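Side-chain contact in CCHC-type domain-containing protein (Trypanosoma brucei brucei, PDB 7C45), which trims guide RNAs as an RNase D-type ribonuclease, probably acting as a 3'-5' exonuclease, and carries zinc knuckles that hold RNA: residues A279-S282 with G288-A291. Numbering follows the deposited sequence.
Sequences AKCS and GHTA. With ZN (zinc ion), chain D; nucleotides of chain B.
Segments 279-282 and 288-291 pass closest, CA to CA, at Cys281 and Thr290 (4.7 Å), but no direct hydrogen bond joins the backbones. One water links them instead: it accepts from Ser282 N at 2.9 Å and from Ala291 N at 3.0 Å. Beside this bridge, Ser282 OG touches Ala291 CB. A chi1 of 175° puts Cys281 SG on the far side of CB from its own N, where it binds the zinc ion at 2.4 Å. His289 NE2 binds the same ion at 2.0 Å. The shared metal draws Cys281 CB close to NE2 and sets SG obliquely to the imidazole ring. Cys284 and Cys294 supply the other two ligands. This is a CCHC zinc knuckle, in which the metal holds a short chain segment with little regular structure. Here the knuckle also meets RNA. U2 of chain B lies over one face of the His289 ring, its base nearly parallel to the imidazole, with its O4 3.3 Å above the plane and over the ring centre. Zinc binding through NE2 helps to fix that ring's rotation. The backbone of 288-291 also binds the RNA. Gly288 O accepts a 2.6 Å hydrogen bond from O2' of U2. Thr290 N donates to O4 of U5 of chain B at 3.0 Å with an N-H...O angle of 155°. Thr290 CG2 lies near O4 of U3 of chain B.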
ATOM      1  N   ALA A 279     -31.190  12.529  -7.164  1.00 35.73           N
ATOM      2  CA  ALA A 279     -30.427  11.945  -6.070  1.00 32.67           C
ATOM      3  C   ALA A 279     -30.088  12.998  -5.019  1.00 39.80           C
ATOM      4  O   ALA A 279     -30.033  14.200  -5.300  1.00 46.05           O
ATOM      5  CB  ALA A 279     -29.151  11.297  -6.596  1.00 28.95           C
ATOM      6  N   LYS A 280     -29.870  12.540  -3.785  1.00 33.41           N
ATOM      7  CA  LYS A 280     -29.514  13.436  -2.696  1.00 34.11           C
ATOM      8  C   LYS A 280     -28.459  12.785  -1.808  1.00 24.75           C
ATOM      9  O   LYS A 280     -28.370  11.560  -1.719  1.00 20.22           O
ATOM     10  CB  LYS A 280     -30.751  13.810  -1.861  1.00 38.35           C
ATOM     11  CG  LYS A 280     -31.978  14.215  -2.684  1.00 40.71           C
ATOM     12  CD  LYS A 280     -33.076  14.801  -1.817  1.00 43.92           C
ATOM     13  CE  LYS A 280     -33.357  13.908  -0.627  1.00 44.50           C
ATOM     14  NZ  LYS A 280     -33.651  12.511  -1.054  1.00 46.49           N
ATOM     15  N   CYS A 281     -27.671  13.619  -1.135  1.00 18.90           N
ATOM     16  CA  CYS A 281     -26.723  13.113  -0.149  1.00 18.83           C
ATOM     17  C   CYS A 281     -27.467  12.342   0.934  1.00 19.12           C
ATOM     18  O   CYS A 281     -28.414  12.859   1.527  1.00 19.60           O
ATOM     19  CB  CYS A 281     -25.947  14.262   0.483  1.00 19.06           C
ATOM     20  SG  CYS A 281     -24.871  13.699   1.795  1.00 19.06           S
ATOM     21  N   SER A 282     -27.053  11.103   1.179  1.00 18.89           N
ATOM     22  CA  SER A 282     -27.772  10.287   2.168  1.00 19.23           C
ATOM     23  C   SER A 282     -27.556  10.780   3.597  1.00 19.67           C
ATOM     24  O   SER A 282     -28.318  10.404   4.501  1.00 20.10           O
ATOM     25  CB  SER A 282     -27.363   8.831   2.038  1.00 18.93           C
ATOM     26  OG  SER A 282     -26.017   8.640   2.347  1.00 18.66           O
ATOM     27  N   GLY A 288     -26.571  17.425  -5.066  1.00 18.87           N
ATOM     28  CA  GLY A 288     -25.357  17.989  -5.599  1.00 18.76           C
ATOM     29  C   GLY A 288     -24.078  17.360  -5.090  1.00 18.45           C
ATOM     30  O   GLY A 288     -23.009  17.730  -5.580  1.00 18.35           O
ATOM     31  N   HIS A 289     -24.146  16.439  -4.124  1.00 18.34           N
ATOM     32  CA  HIS A 289     -22.961  15.722  -3.659  1.00 18.04           C
ATOM     33  C   HIS A 289     -23.378  14.397  -3.022  1.00 17.88           C
ATOM     34  O   HIS A 289     -24.548  14.181  -2.708  1.00 18.09           O
ATOM     35  CB  HIS A 289     -22.153  16.571  -2.669  1.00 18.31           C
ATOM     36  CG  HIS A 289     -22.844  16.787  -1.362  1.00 18.73           C
ATOM     37  ND1 HIS A 289     -23.616  17.895  -1.104  1.00 19.25           N
ATOM     38  CD2 HIS A 289     -22.895  16.023  -0.244  1.00 18.76           C
ATOM     39  CE1 HIS A 289     -24.117  17.805   0.115  1.00 19.58           C
ATOM     40  NE2 HIS A 289     -23.684  16.686   0.657  1.00 19.30           N
ATOM     41  N   THR A 290     -22.403  13.507  -2.853  1.00 17.55           N
ATOM     42  CA  THR A 290     -22.620  12.213  -2.223  1.00 17.43           C
ATOM     43  C   THR A 290     -22.199  12.246  -0.756  1.00 17.64           C
ATOM     44  O   THR A 290     -21.399  13.077  -0.330  1.00 17.76           O
ATOM     45  CB  THR A 290     -21.809  11.123  -2.921  1.00 16.99           C
ATOM     46  OG1 THR A 290     -20.431  11.380  -2.677  1.00 18.84           O
ATOM     47  CG2 THR A 290     -22.062  11.108  -4.401  1.00 22.73           C
ATOM     48  N   ALA A 291     -22.739  11.285   0.004  1.00 17.73           N
ATOM     49  CA  ALA A 291     -22.357  11.101   1.397  1.00 17.95           C
ATOM     50  C   ALA A 291     -20.848  10.996   1.572  1.00 17.69           C
ATOM     51  O   ALA A 291     -20.294  11.537   2.531  1.00 17.92           O
ATOM     52  CB  ALA A 291     -23.037   9.843   1.943  1.00 18.16           C
TER
HETATM   53 ZN    ZN D 402     -24.292  15.941   2.473  1.00 19.69          ZN
ATOM     54  P     U B   2     -22.897  23.320  -4.320  1.00 28.62           P
ATOM     55  OP1   U B   2     -23.264  23.921  -5.622  1.00 35.44           O
ATOM     56  OP2   U B   2     -23.897  22.547  -3.550  1.00 33.64           O
ATOM     57  O5'   U B   2     -21.650  22.380  -4.565  1.00 24.63           O
ATOM     58  C5'   U B   2     -20.435  22.875  -5.098  1.00 20.03           C
ATOM     59  C4'   U B   2     -19.481  21.730  -5.318  1.00 20.29           C
ATOM     60  O4'   U B   2     -19.062  21.224  -4.017  1.00 19.35           O
ATOM     61  C3'   U B   2     -20.085  20.541  -6.073  1.00 18.92           C
ATOM     62  O3'   U B   2     -19.104  19.947  -6.903  1.00 22.59           O
ATOM     63  C2'   U B   2     -20.447  19.562  -4.955  1.00 18.72           C
ATOM     64  O2'   U B   2     -20.430  18.203  -5.341  1.00 18.21           O
ATOM     65  C1'   U B   2     -19.367  19.849  -3.913  1.00 18.85           C
ATOM     66  N1    U B   2     -19.831  19.599  -2.542  1.00 19.03           N
ATOM     67  C2    U B   2     -19.285  18.507  -1.916  1.00 18.68           C
ATOM     68  O2    U B   2     -18.447  17.823  -2.460  1.00 18.25           O
ATOM     69  N3    U B   2     -19.744  18.277  -0.637  1.00 18.90           N
ATOM     70  C4    U B   2     -20.702  19.014   0.037  1.00 19.44           C
ATOM     71  O4    U B   2     -21.021  18.699   1.194  1.00 19.65           O
ATOM     72  C5    U B   2     -21.230  20.123  -0.700  1.00 19.76           C
ATOM     73  C6    U B   2     -20.797  20.367  -1.940  1.00 19.54           C
ATOM     74  P     U B   3     -19.178  20.096  -8.507  1.00 22.47           P
ATOM     75  OP1   U B   3     -18.313  21.247  -8.853  1.00 25.77           O
ATOM     76  OP2   U B   3     -20.587  19.995  -8.933  1.00 19.50           O
ATOM     77  O5'   U B   3     -18.440  18.793  -9.020  1.00 17.95           O
ATOM     78  C5'   U B   3     -17.091  18.557  -8.656  1.00 20.24           C
ATOM     79  C4'   U B   3     -16.689  17.139  -8.948  1.00 23.95           C
ATOM     80  O4'   U B   3     -17.472  16.249  -8.105  1.00 17.10           O
ATOM     81  C3'   U B   3     -16.930  16.673 -10.383  1.00 22.61           C
ATOM     82  O3'   U B   3     -16.011  15.636 -10.670  1.00 31.93           O
ATOM     83  C2'   U B   3     -18.298  16.037 -10.277  1.00 19.81           C
ATOM     84  O2'   U B   3     -18.606  15.122 -11.299  1.00 21.18           O
ATOM     85  C1'   U B   3     -18.177  15.345  -8.924  1.00 19.77           C
ATOM     86  N1    U B   3     -19.478  14.989  -8.332  1.00 16.93           N
ATOM     87  C2    U B   3     -19.727  13.640  -8.150  1.00 16.65           C
ATOM     88  O2    U B   3     -18.922  12.754  -8.383  1.00 17.21           O
ATOM     89  N3    U B   3     -20.964  13.351  -7.634  1.00 17.57           N
ATOM     90  C4    U B   3     -21.960  14.249  -7.318  1.00 18.33           C
ATOM     91  O4    U B   3     -23.003  13.803  -6.867  1.00 21.89           O
ATOM     92  C5    U B   3     -21.636  15.620  -7.552  1.00 19.15           C
ATOM     93  C6    U B   3     -20.432  15.932  -8.048  1.00 17.30           C
ATOM     94  P     U B   5     -14.714  10.767  -8.706  1.00 23.38           P
ATOM     95  OP1   U B   5     -13.639  10.220  -9.560  1.00 20.00           O
ATOM     96  OP2   U B   5     -15.253   9.935  -7.600  1.00 17.46           O
ATOM     97  O5'   U B   5     -14.253  12.111  -7.992  1.00 25.41           O
ATOM     98  C5'   U B   5     -13.833  13.237  -8.748  1.00 25.84           C
ATOM     99  C4'   U B   5     -13.667  14.457  -7.874  1.00 23.67           C
ATOM    100  O4'   U B   5     -14.979  14.948  -7.494  1.00 23.31           O
ATOM    101  C3'   U B   5     -12.885  14.257  -6.571  1.00 18.91           C
ATOM    102  O3'   U B   5     -12.051  15.392  -6.339  1.00 21.73           O
ATOM    103  C2'   U B   5     -13.984  14.239  -5.511  1.00 20.21           C
ATOM    104  O2'   U B   5     -13.548  14.683  -4.253  1.00 22.15           O
ATOM    105  C1'   U B   5     -15.003  15.204  -6.115  1.00 19.31           C
ATOM    106  N1    U B   5     -16.385  15.033  -5.638  1.00 16.81           N
ATOM    107  C2    U B   5     -17.050  16.160  -5.217  1.00 20.67           C
ATOM    108  O2    U B   5     -16.551  17.273  -5.225  1.00 26.41           O
ATOM    109  N3    U B   5     -18.327  15.953  -4.788  1.00 20.33           N
ATOM    110  C4    U B   5     -18.976  14.751  -4.738  1.00 17.10           C
ATOM    111  O4    U B   5     -20.116  14.732  -4.305  1.00 17.29           O
ATOM    112  C5    U B   5     -18.222  13.623  -5.191  1.00 16.68           C
ATOM    113  C6    U B   5     -16.972  13.797  -5.616  1.00 19.28           C
TER
HETATM  114  O   HOH W   1     -25.249   9.917  -0.791  1.00 17.86           O